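PDB 4XCB: oxidase/hydroxylase from Streptomyces hygroscopicus subsp. hygroscopicus, which catalyses an oxidative cyclization in orthosomycin biosynthesis, probably as a 2-oxoglutarate-dependent oxygenase, and binds hygromycin B. Local coordinates for the interface of chains A and B and the interface of chains A and C. Sequence-based numbering; all coordinates share one arbitrary frame. Chains: chain A/B/C, oxidase/hydroxylase.

Contact 1: the interface of chains A and B. Residues chain A 13, 17; chain B 159, 161-162, 165, 169, 208.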
# COMPACT_ATOMS: atom_id res chain seq x y z
N TYR A 13 -16.36 6.59 6.25
CA TYR A 13 -16.32 6.21 4.84
C TYR A 13 -16.06 7.43 3.99
O TYR A 13 -15.21 7.41 3.09
CB TYR A 13 -17.62 5.55 4.39
CG TYR A 13 -17.60 5.13 2.93
CD1 TYR A 13 -17.21 3.85 2.56
CD2 TYR A 13 -17.95 6.02 1.92
CE1 TYR A 13 -17.20 3.46 1.22
CE2 TYR A 13 -17.93 5.65 0.60
CZ TYR A 13 -17.55 4.37 0.26
OH TYR A 13 -17.54 4.03 -1.08
N THR A 17 -12.78 8.36 1.76
CA THR A 17 -12.88 8.37 0.30
C THR A 17 -12.69 9.75 -0.31
O THR A 17 -12.31 9.85 -1.48
CB THR A 17 -14.23 7.80 -0.17
OG1 THR A 17 -15.31 8.43 0.52
CG2 THR A 17 -14.27 6.30 0.07
N VAL B 159 -19.93 6.67 -6.60
CA VAL B 159 -19.64 7.12 -5.24
C VAL B 159 -18.20 7.61 -5.26
O VAL B 159 -17.29 6.84 -5.52
CB VAL B 159 -19.84 6.01 -4.21
CG1 VAL B 159 -19.63 6.52 -2.79
CG2 VAL B 159 -21.23 5.40 -4.36
N GLY B 161 -14.50 8.39 -4.92
CA GLY B 161 -13.39 7.74 -4.23
C GLY B 161 -13.62 6.29 -3.86
O GLY B 161 -12.80 5.68 -3.19
N SER B 162 -14.74 5.73 -4.29
CA SER B 162 -15.13 4.42 -3.80
C SER B 162 -14.21 3.32 -4.34
O SER B 162 -14.21 2.22 -3.81
CB SER B 162 -16.58 4.12 -4.16
OG SER B 162 -16.75 4.23 -5.55
N ALA B 165 -11.74 2.94 -1.53
CA ALA B 165 -12.36 2.85 -0.21
C ALA B 165 -11.73 1.75 0.64
O ALA B 165 -11.44 0.66 0.15
CB ALA B 165 -13.87 2.60 -0.34
N LEU B 169 -19.58 0.01 2.58
CA LEU B 169 -20.68 0.97 2.67
C LEU B 169 -22.05 0.29 2.75
O LEU B 169 -22.91 0.70 3.52
CB LEU B 169 -20.64 1.93 1.48
CG LEU B 169 -21.77 2.96 1.45
CD1 LEU B 169 -21.63 3.92 2.63
CD2 LEU B 169 -21.75 3.72 0.13
N MET B 208 -17.44 2.12 -7.13
CA MET B 208 -18.84 1.85 -6.88
C MET B 208 -19.68 2.76 -7.76
O MET B 208 -19.54 3.99 -7.71
CB MET B 208 -19.21 2.05 -5.42
CG MET B 208 -20.65 1.65 -5.13
SD MET B 208 -21.08 1.81 -3.40
CE MET B 208 -19.87 0.73 -2.65
O HOH W 1 -10.72 7.00 -1.82
O HOH W 2 -16.64 1.57 -1.91
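Helix 9-18 of chain A presses A:Tyr13 and A:Thr17 against the turn that follows strand 156-159 of chain B, at a two-fold symmetric interface of the deposited assembly, which may or may not form in solution. The phenol ring is the main wedge. With CG anti to the backbone N (chi1 -180°), A:Tyr13 reaches across to B:Ala165, and its CE1 stands 3.8 Å from the methyl CB of that residue. From across the ring, CE2 is 3.9 Å from CG1 of B:Val159, which comes in obliquely. The two faces are covered from different chains: A:Thr17 CG2 lies over one, near the rim, while B:Leu169 CB lies over the opposite one, 3.8 Å from A:Tyr13 CE1. The same threonine methyl, CG2, also meets B:Ala165 CB at 3.7 Å, and thus packs against both ring and partner.

At the ring's end, the hydroxyl OH of A:Tyr13 approaches B:Ser162 CB at 3.2 Å. It is also 2.8 Å from water 2, which sits at the ring edge in its plane and leads on to the carbonyl O of B:Ser162. Water 1 lies close to B:Gly161 O and more loosely near A:Thr17 O, a weaker bridge. The hydroxyl of B:Ser162 points back into its own chain: OG donates to B:Val159 O at 2.7 Å, on a carbonyl lone pair, and accepts a hydrogen bond from the backbone N of B:Met208 (154° at H), pinning the turn on which the phenol rests. Cutting A:Tyr13 back to alanine would probably leave a gap between B:Leu169, B:Ala165 and B:Val159, and water 2 without its phenol partner.

In the fold, B:Leu169 immediately precedes helix 170-175, and B:Met208 comes just before strand 209-211, whose first residue is a metal-binding histidine. B:Met208, at the margin of the patch, thus adjoins the metal site in sequence, and each contact recurs with the chains exchanged.

Contact 2: the interface of chains A and C. Residues chain A 123; chain C 84, 128, 135-137, 229, 231.
A:Leu123, on the loop between strands 118-119 and 128-130, meets C:Gln84, C:Tyr135, C:Pro137 and C:Phe231 with 80 Å² of its surface hidden. This is part of a two-fold symmetric interface of the deposited tetramer, which may or may not be the assembly in solution.

The polar link uses the leucine backbone. Its N donates to the side-chain carbonyl OE1 of C:Gln84 at 2.9 Å, and the 170° angle at H shows a nearly straight bond. The donor nevertheless stands above the amide plane, 43° out of it, and so is not aimed at a lone pair. A bend at chi2 (-78°) folds the glutamine chain so that its amide carbon CD also lies against A:Leu123 CG, 3.8 Å away.

Both methyls of the leucine take part in the apolar packing. CD1 comes within 3.9 Å of C:Pro137 CB, the two side chains crossing at about a right angle, and it also touches the aliphatic CG of C:Gln84. CD2 meets C:Tyr135 at its CB, 4.0 Å away, a methylene that CD1 also approaches.

In the aromatic contact, one face of the C:Phe231 ring carries C:Pro229 CB, offset toward the rim. A:Leu123 CB meets the ring edge-on, in its plane and 3.8 Å from CZ, while the backbone carbon C of A:Leu123 lies 3.5 Å from C:Phe231 CZ and off that plane.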
# COMPACT_ATOMS: atom_id res chain seq x y z
N LEU A 123 6.28 12.92 3.68
CA LEU A 123 5.94 11.98 4.72
C LEU A 123 5.09 12.65 5.82
O LEU A 123 4.44 11.95 6.58
CB LEU A 123 7.20 11.31 5.30
CG LEU A 123 7.81 10.27 4.33
CD1 LEU A 123 9.00 9.53 4.96
CD2 LEU A 123 6.79 9.25 3.84
N GLN C 84 13.89 12.53 2.09
CA GLN C 84 13.21 13.72 2.59
C GLN C 84 14.30 14.69 3.00
O GLN C 84 15.43 14.27 3.23
CB GLN C 84 12.33 13.42 3.80
CG GLN C 84 11.24 12.37 3.58
CD GLN C 84 10.03 12.94 2.84
OE1 GLN C 84 9.15 13.55 3.44
NE2 GLN C 84 9.98 12.72 1.53
N THR C 128 7.27 3.69 3.13
CA THR C 128 6.62 3.40 1.86
C THR C 128 7.63 3.46 0.72
O THR C 128 8.85 3.61 0.94
CB THR C 128 5.43 4.38 1.65
OG1 THR C 128 4.61 3.95 0.55
CG2 THR C 128 5.93 5.80 1.42
N TYR C 135 10.95 5.54 1.05
CA TYR C 135 10.67 6.64 1.96
C TYR C 135 10.49 6.06 3.35
O TYR C 135 9.41 5.63 3.71
CB TYR C 135 9.41 7.41 1.52
CG TYR C 135 9.59 8.13 0.21
CD1 TYR C 135 10.12 9.41 0.17
CD2 TYR C 135 9.23 7.53 -0.98
CE1 TYR C 135 10.29 10.08 -1.02
CE2 TYR C 135 9.39 8.19 -2.18
CZ TYR C 135 9.92 9.46 -2.20
OH TYR C 135 10.08 10.14 -3.38
N CYS C 136 11.59 5.99 4.10
CA CYS C 136 11.56 5.47 5.46
C CYS C 136 11.76 6.66 6.41
O CYS C 136 12.79 7.34 6.33
CB CYS C 136 12.65 4.41 5.66
SG CYS C 136 12.55 3.02 4.50
N PRO C 137 10.79 6.92 7.29
CA PRO C 137 10.90 8.13 8.11
C PRO C 137 11.91 8.05 9.27
O PRO C 137 12.31 9.08 9.80
CB PRO C 137 9.48 8.31 8.66
CG PRO C 137 8.94 6.89 8.70
CD PRO C 137 9.50 6.23 7.47
N PRO C 229 12.85 12.93 8.81
CA PRO C 229 12.52 14.18 8.13
C PRO C 229 12.64 15.38 9.07
O PRO C 229 12.57 15.23 10.29
CB PRO C 229 11.08 13.99 7.70
CG PRO C 229 10.85 12.51 7.78
CD PRO C 229 11.68 12.04 8.92
N PHE C 231 10.52 17.47 9.95
CA PHE C 231 9.36 17.75 10.79
C PHE C 231 9.23 16.76 11.94
O PHE C 231 8.28 16.84 12.70
CB PHE C 231 8.07 17.78 9.97
CG PHE C 231 7.92 16.61 9.05
CD1 PHE C 231 8.39 16.69 7.74
CD2 PHE C 231 7.33 15.44 9.49
CE1 PHE C 231 8.26 15.60 6.90
CE2 PHE C 231 7.22 14.36 8.64
CZ PHE C 231 7.69 14.44 7.36

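Contacts 1 and 2 lie about 28 Å apart, measured between the centres of their C-alpha atoms, and share no residue. Chain A takes part in both, through helix 9-18 in contact 1 and through the loop around A:Leu123 in contact 2, so one subunit engages two neighbours by separate surfaces. Because each interface is two-fold symmetric, the same subunit also offers the receiving surfaces: the 159-169 turn region for the first, the 84, 135-137 and 231 regions for the second. Two such different dyads can join four copies, consistent with the deposited tetramer, although the coordinates alone do not show that it persists in solution.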